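Local structure of putative glutathione S-transferase (Corynebacterium glutamicum, 3M1G) at residues A[266-270]-A[271-275]; A[291-295]-A[296-300]. The protein probably acts as a glutathione transferase of the ECM4-like, omega-related group, with a thioredoxin-like N-terminal domain and a helical C-terminal domain. All blocks are in the same frame, centred on the assembly; numbering follows the deposited sequence.

Interaction 1 (A[266-270]-A[271-275]); sequences GRNKI and TEMPN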
ATOM      1  N   GLY A 266      -3.217   4.393  -3.455  1.00 21.52           N
ATOM      2  CA  GLY A 266      -1.772   4.435  -3.183  1.00 21.56           C
ATOM      3  C   GLY A 266      -0.755   4.797  -4.244  1.00 21.39           C
ATOM      4  O   GLY A 266       0.061   3.950  -4.612  1.00 22.94           O
ATOM      5  N   ARG A 267      -0.689   6.077  -4.656  1.00 21.90           N
ATOM      6  CA  ARG A 267       0.491   6.548  -5.393  1.00 21.38           C
ATOM      7  C   ARG A 267       1.707   6.444  -4.482  1.00 21.31           C
ATOM      8  O   ARG A 267       2.784   6.083  -4.922  1.00 20.48           O
ATOM      9  CB  ARG A 267       0.404   8.000  -5.842  1.00 21.54           C
ATOM     10  CG  ARG A 267       1.577   8.388  -6.763  1.00 21.12           C
ATOM     11  CD  ARG A 267       1.588   9.872  -7.097  1.00 22.81           C
ATOM     12  NE  ARG A 267       2.034  10.641  -5.927  1.00 23.77           N
ATOM     13  CZ  ARG A 267       2.019  11.972  -5.848  1.00 23.79           C
ATOM     14  NH1 ARG A 267       1.528  12.703  -6.837  1.00 21.55           N
ATOM     15  NH2 ARG A 267       2.454  12.574  -4.745  1.00 22.50           N
ATOM     16  N   ASN A 268       1.490   6.800  -3.225  1.00 20.87           N
ATOM     17  CA  ASN A 268       2.489   6.865  -2.186  1.00 21.70           C
ATOM     18  C   ASN A 268       1.747   6.648  -0.895  1.00 21.31           C
ATOM     19  O   ASN A 268       0.532   6.859  -0.848  1.00 20.44           O
ATOM     20  CB  ASN A 268       3.080   8.270  -2.078  1.00 22.95           C
ATOM     21  CG  ASN A 268       4.020   8.599  -3.182  1.00 26.41           C
ATOM     22  OD1 ASN A 268       3.727   9.465  -4.019  1.00 30.64           O
ATOM     23  ND2 ASN A 268       5.211   7.984  -3.154  1.00 27.19           N
ATOM     24  N   LYS A 269       2.468   6.246   0.155  1.00 20.87           N
ATOM     25  CA  LYS A 269       1.890   6.230   1.492  1.00 21.41           C
ATOM     26  C   LYS A 269       2.017   7.675   2.032  1.00 20.98           C
ATOM     27  O   LYS A 269       2.900   8.430   1.613  1.00 19.14           O
ATOM     28  CB  LYS A 269       2.618   5.255   2.436  1.00 21.58           C
ATOM     29  CG  LYS A 269       2.251   3.769   2.236  1.00 21.95           C
ATOM     30  CD  LYS A 269       3.149   2.806   3.017  1.00 22.93           C
ATOM     31  CE  LYS A 269       2.879   2.900   4.538  1.00 22.76           C
ATOM     32  NZ  LYS A 269       3.568   1.849   5.333  1.00 20.05           N
ATOM     33  N   ILE A 270       1.159   8.041   2.982  1.00 21.50           N
ATOM     34  CA  ILE A 270       1.319   9.329   3.647  1.00 21.08           C
ATOM     35  C   ILE A 270       2.674   9.410   4.332  1.00 21.92           C
ATOM     36  O   ILE A 270       3.271  10.483   4.374  1.00 22.18           O
ATOM     37  CB  ILE A 270       0.174   9.640   4.639  1.00 21.23           C
ATOM     38  CG1 ILE A 270      -1.184   9.689   3.922  1.00 23.08           C
ATOM     39  CG2 ILE A 270       0.425  10.989   5.360  1.00 20.41           C
ATOM     40  CD1 ILE A 270      -1.299  10.649   2.705  1.00 21.11           C
ATOM     41  N   THR A 271       3.184   8.284   4.854  1.00 23.04           N
ATOM     42  CA  THR A 271       4.537   8.239   5.455  1.00 23.05           C
ATOM     43  C   THR A 271       5.626   8.723   4.505  1.00 23.76           C
ATOM     44  O   THR A 271       6.669   9.161   4.959  1.00 23.52           O
ATOM     45  CB  THR A 271       4.895   6.820   5.943  1.00 24.13           C
ATOM     46  OG1 THR A 271       4.872   5.944   4.813  1.00 24.08           O
ATOM     47  CG2 THR A 271       3.828   6.335   7.024  1.00 22.69           C
ATOM     48  N   GLU A 272       5.372   8.709   3.193  1.00 23.33           N
ATOM     49  CA  GLU A 272       6.355   9.192   2.216  1.00 23.34           C
ATOM     50  C   GLU A 272       6.157  10.652   1.772  1.00 24.00           C
ATOM     51  O   GLU A 272       6.875  11.113   0.910  1.00 22.91           O
ATOM     52  CB  GLU A 272       6.320   8.309   0.949  1.00 23.87           C
ATOM     53  CG  GLU A 272       6.540   6.815   1.202  1.00 23.17           C
ATOM     54  CD  GLU A 272       6.404   5.992  -0.075  1.00 25.23           C
ATOM     55  OE1 GLU A 272       5.269   5.860  -0.629  1.00 23.57           O
ATOM     56  OE2 GLU A 272       7.455   5.509  -0.547  1.00 24.21           O
HETATM   57  N   MSE A 273       5.173  11.354   2.340  1.00 23.61           N
HETATM   58  CA  MSE A 273       4.874  12.749   2.019  1.00 24.31           C
HETATM   59  C   MSE A 273       5.280  13.550   3.260  1.00 24.47           C
HETATM   60  O   MSE A 273       4.551  13.570   4.253  1.00 24.11           O
HETATM   61  CB  MSE A 273       3.384  12.926   1.764  1.00 23.92           C
HETATM   62  CG  MSE A 273       2.804  12.080   0.612  1.00 26.21           C
HETATM   63 SE   MSE A 273       3.368  12.714  -1.110  0.80 27.69          SE
HETATM   64  CE  MSE A 273       2.078  14.196  -1.266  1.00 26.87           C
ATOM     65  N   PRO A 274       6.449  14.174   3.232  1.00 24.78           N
ATOM     66  CA  PRO A 274       7.010  14.597   4.514  1.00 24.77           C
ATOM     67  C   PRO A 274       6.174  15.612   5.291  1.00 23.94           C
ATOM     68  O   PRO A 274       6.030  15.457   6.506  1.00 22.44           O
ATOM     69  CB  PRO A 274       8.376  15.215   4.151  1.00 25.48           C
ATOM     70  CG  PRO A 274       8.687  14.756   2.789  1.00 27.52           C
ATOM     71  CD  PRO A 274       7.390  14.316   2.110  1.00 26.31           C
ATOM     72  N   ASN A 275       5.659  16.647   4.620  1.00 22.88           N
ATOM     73  CA  ASN A 275       4.825  17.611   5.331  1.00 23.08           C
ATOM     74  C   ASN A 275       3.511  17.025   5.832  1.00 22.63           C
ATOM     75  O   ASN A 275       3.160  17.228   7.006  1.00 22.20           O
ATOM     76  CB  ASN A 275       4.591  18.856   4.505  1.00 23.74           C
ATOM     77  CG  ASN A 275       5.854  19.634   4.313  1.00 26.02           C
ATOM     78  OD1 ASN A 275       6.456  20.074   5.273  1.00 30.15           O
ATOM     79  ND2 ASN A 275       6.298  19.744   3.088  1.00 27.99           N
TER

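Interaction 2 (A[291-295]-A[296-300]); sequences DTTDF and TEIKQ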
ATOM      1  N   ASP A 291      -6.955  10.007  20.490  1.00 22.39           N
ATOM      2  CA  ASP A 291      -7.709   9.336  21.547  1.00 22.69           C
ATOM      3  C   ASP A 291      -9.166   9.128  21.163  1.00 22.48           C
ATOM      4  O   ASP A 291      -9.944   8.666  21.979  1.00 21.99           O
ATOM      5  CB  ASP A 291      -7.509  10.039  22.937  1.00 23.99           C
ATOM      6  CG  ASP A 291      -8.108  11.476  23.018  1.00 26.01           C
ATOM      7  OD1 ASP A 291      -8.685  12.000  22.024  1.00 28.18           O
ATOM      8  OD2 ASP A 291      -8.002  12.089  24.132  1.00 28.30           O
ATOM      9  N   THR A 292      -9.555   9.509  19.938  1.00 21.33           N
ATOM     10  CA  THR A 292     -10.840   9.111  19.397  1.00 20.75           C
ATOM     11  C   THR A 292     -10.673   8.199  18.131  1.00 21.69           C
ATOM     12  O   THR A 292     -11.665   7.929  17.406  1.00 21.04           O
ATOM     13  CB  THR A 292     -11.694  10.324  19.073  1.00 21.35           C
ATOM     14  OG1 THR A 292     -11.086  11.115  18.038  1.00 20.89           O
ATOM     15  CG2 THR A 292     -11.912  11.239  20.362  1.00 19.32           C
ATOM     16  N   THR A 293      -9.431   7.769  17.858  1.00 20.73           N
ATOM     17  CA  THR A 293      -9.111   7.022  16.634  1.00 21.04           C
ATOM     18  C   THR A 293      -8.906   5.549  16.996  1.00 21.32           C
ATOM     19  O   THR A 293      -7.946   5.216  17.713  1.00 20.87           O
ATOM     20  CB  THR A 293      -7.852   7.576  15.962  1.00 22.18           C
ATOM     21  OG1 THR A 293      -8.045   8.963  15.668  1.00 20.69           O
ATOM     22  CG2 THR A 293      -7.515   6.819  14.638  1.00 19.68           C
ATOM     23  N   ASP A 294      -9.827   4.701  16.537  1.00 21.15           N
ATOM     24  CA  ASP A 294      -9.759   3.254  16.770  1.00 21.75           C
ATOM     25  C   ASP A 294      -9.406   2.557  15.453  1.00 21.91           C
ATOM     26  O   ASP A 294     -10.268   2.360  14.577  1.00 21.69           O
ATOM     27  CB  ASP A 294     -11.078   2.730  17.349  1.00 20.98           C
ATOM     28  CG  ASP A 294     -11.002   1.251  17.798  1.00 24.51           C
ATOM     29  OD1 ASP A 294     -10.291   0.486  17.124  1.00 24.35           O
ATOM     30  OD2 ASP A 294     -11.671   0.879  18.818  1.00 25.13           O
ATOM     31  N   PHE A 295      -8.133   2.208  15.313  1.00 21.90           N
ATOM     32  CA  PHE A 295      -7.638   1.668  14.042  1.00 22.18           C
ATOM     33  C   PHE A 295      -8.242   0.304  13.715  1.00 22.69           C
ATOM     34  O   PHE A 295      -8.478   0.002  12.546  1.00 23.58           O
ATOM     35  CB  PHE A 295      -6.118   1.597  14.032  1.00 21.83           C
ATOM     36  CG  PHE A 295      -5.448   2.934  13.914  1.00 20.69           C
ATOM     37  CD1 PHE A 295      -5.453   3.614  12.723  1.00 20.90           C
ATOM     38  CD2 PHE A 295      -4.787   3.494  14.996  1.00 19.49           C
ATOM     39  CE1 PHE A 295      -4.811   4.824  12.603  1.00 19.78           C
ATOM     40  CE2 PHE A 295      -4.159   4.688  14.896  1.00 19.79           C
ATOM     41  CZ  PHE A 295      -4.163   5.369  13.679  1.00 22.28           C
ATOM     42  N   THR A 296      -8.531  -0.494  14.739  1.00 23.35           N
ATOM     43  CA  THR A 296      -9.160  -1.804  14.531  1.00 23.58           C
ATOM     44  C   THR A 296     -10.551  -1.680  13.958  1.00 23.33           C
ATOM     45  O   THR A 296     -10.880  -2.375  13.014  1.00 22.00           O
ATOM     46  CB  THR A 296      -9.186  -2.633  15.823  1.00 23.12           C
ATOM     47  OG1 THR A 296      -7.839  -2.832  16.252  1.00 22.37           O
ATOM     48  CG2 THR A 296      -9.867  -4.011  15.622  1.00 25.52           C
ATOM     49  N   GLU A 297     -11.375  -0.779  14.514  1.00 23.96           N
ATOM     50  CA  GLU A 297     -12.737  -0.631  14.017  1.00 24.00           C
ATOM     51  C   GLU A 297     -12.739   0.027  12.666  1.00 22.83           C
ATOM     52  O   GLU A 297     -13.570  -0.303  11.827  1.00 24.44           O
ATOM     53  CB  GLU A 297     -13.630   0.144  15.001  1.00 24.97           C
ATOM     54  CG  GLU A 297     -13.916  -0.709  16.220  1.00 29.42           C
ATOM     55  CD  GLU A 297     -15.048  -0.234  17.097  1.00 34.82           C
ATOM     56  OE1 GLU A 297     -15.754   0.717  16.727  1.00 37.04           O
ATOM     57  OE2 GLU A 297     -15.248  -0.864  18.164  1.00 40.03           O
ATOM     58  N   ILE A 298     -11.826   0.944  12.425  1.00 21.40           N
ATOM     59  CA  ILE A 298     -11.688   1.521  11.068  1.00 21.70           C
ATOM     60  C   ILE A 298     -11.407   0.387  10.040  1.00 22.03           C
ATOM     61  O   ILE A 298     -12.178   0.211   9.086  1.00 22.38           O
ATOM     62  CB  ILE A 298     -10.584   2.605  11.039  1.00 21.78           C
ATOM     63  CG1 ILE A 298     -11.034   3.858  11.806  1.00 23.02           C
ATOM     64  CG2 ILE A 298     -10.125   2.961   9.584  1.00 20.68           C
ATOM     65  CD1 ILE A 298      -9.886   4.812  12.145  1.00 20.66           C
ATOM     66  N   LYS A 299     -10.352  -0.401  10.261  1.00 21.26           N
ATOM     67  CA  LYS A 299      -9.955  -1.442   9.280  1.00 21.36           C
ATOM     68  C   LYS A 299     -10.999  -2.543   9.132  1.00 22.10           C
ATOM     69  O   LYS A 299     -11.317  -2.992   8.026  1.00 21.13           O
ATOM     70  CB  LYS A 299      -8.604  -2.055   9.655  1.00 20.78           C
ATOM     71  CG  LYS A 299      -7.415  -1.086   9.544  1.00 21.56           C
ATOM     72  CD  LYS A 299      -6.146  -1.690  10.152  1.00 21.66           C
ATOM     73  CE  LYS A 299      -5.563  -2.840   9.305  1.00 21.50           C
ATOM     74  NZ  LYS A 299      -4.490  -3.543  10.047  1.00 21.21           N
ATOM     75  N   GLN A 300     -11.558  -2.992  10.260  1.00 23.47           N
ATOM     76  CA  GLN A 300     -12.594  -4.009  10.198  1.00 23.74           C
ATOM     77  C   GLN A 300     -13.805  -3.543   9.384  1.00 24.47           C
ATOM     78  O   GLN A 300     -14.362  -4.310   8.573  1.00 24.84           O
ATOM     79  CB  GLN A 300     -13.018  -4.423  11.600  1.00 24.42           C
ATOM     80  CG  GLN A 300     -11.944  -5.280  12.253  1.00 26.47           C
ATOM     81  CD  GLN A 300     -12.362  -5.747  13.626  1.00 30.34           C
ATOM     82  OE1 GLN A 300     -13.353  -5.299  14.136  1.00 31.69           O
ATOM     83  NE2 GLN A 300     -11.607  -6.645  14.214  1.00 32.92           N
TER

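Interaction 1 (A[266-270]-A[271-275])
E272 reaches back along the chain and offers one carboxylate oxygen, OE1, to both the side-chain amide of N268 and the backbone N of K269. Its CG lies beside its own backbone N (chi1 -56°) and the chain then runs extended, which carries the carboxylate back to K269. The firm bond is K269 N to E272 OE1, 2.9 Å long and nearly straight, made on the lone pair that faces away from OE2. N268 ND2 adds a weak bond to the same OE1 at 3.3 Å; the two side chains meet at about a right angle, their flat ends turned 70° apart. N268 OD1 in turn receives R267 NE at 2.8 Å, close to the guanidinium plane, which probably restricts rotation of the amide.

M273, a selenomethionine, folds back toward R267. Bent at both chi2 and chi3, it brings SE to the guanidinium edge, 3.8 Å from R267 NH2. K269 and T271 instead run side by side, K269 CB lying 3.3 Å from T271 OG1. The backbone closes a short 3-10 turn through E272 N to K269 O and M273 N to I270 O, each 2.9 Å. E272 thus grips K269 with side chain and backbone alike, the glutamate half of a capping-box-like arrangement.

Across the dimer, E272 OE1 also forms a salt bridge with K269 of the second subunit, and OE2 hydrogen-bonds to T271 of that subunit; both links recur with the roles exchanged. Within the chain, R267 pairs with D224 on helix 209-229, and D256 takes the backbone N of I270. The turn joins the loop after helix 255-259 to the start of helix 274-284, where M273 is the N-cap residue and I270 packs on L276 and L280.

Interaction 2 (A[291-295]-A[296-300])
D294 caps the N-terminus of helix 295-305: its OD1 accepts the backbone N of E297 at 3.1 Å, the N-cap to N3 bond of a classic side-chain N-cap. The bond is nearly straight at the hydrogen, yet the donor stands above the carboxylate plane, 59° out of it. D294 CG is anti to the backbone N (chi1 -172°), which turns the carboxylate back over the end of the helix, where the first-turn N-H groups point. A negative group here probably gains from the helix dipole as well. Regular helical bonds follow at once, I298 N to D294 O and K299 N to F295 O, both 3.0 Å.

The second oxygen, D294 OD2, has its polar partner in N356 of the C-terminal region. The E297 side chain crosses that of D294 at a slant, with the two carboxylate planes stacked 26° apart; E297 CG comes within 3.8 Å of D294 OD2, and D294 OD2 and E297 OE2 are 4.0 Å apart. Such like charges probably raise the affinity of one of them for a proton, an effect the capping bond and N356 would oppose. The E297 side chain also touches R68.

Farther out the contacts become apolar on the buried side. T293 CG2 sits over one face of the F295 ring, 3.8 Å above its plane and offset toward the rim, and meets I298 CD1 at 4.0 Å. The T293 hydroxyl is turned to F289 O and Y249 OH. F295 enters a pocket with V253, L321 and F324, its ring and that of F324 meeting at a slant. K299 carries its amine to P316 O and G318 O. I298 packs on V258 of helix 255-259, and its CG1 lies 3.2 Å from D294 O, the same carbonyl oxygen that I298 N bonds.

In the fold
Interactions 1 and 2 mark the starts of two successive helices of the C-terminal domain, 274-284 and 295-305, and lie in series along the chain. Their centres are 20 Å apart and their nearest atoms about 10 Å, with no direct touch. Interaction 1 faces the second subunit, whereas no other chain of the assembly reaches interaction 2. Helix 255-259 relates to both: its Y259, predicted to lower the pKa of the probable nucleophile C70, has its side chain about 8 Å from that of I270 and about 7 Å from that of I298. Y302, predicted for the same role, is about 4 Å from I298 by side chains.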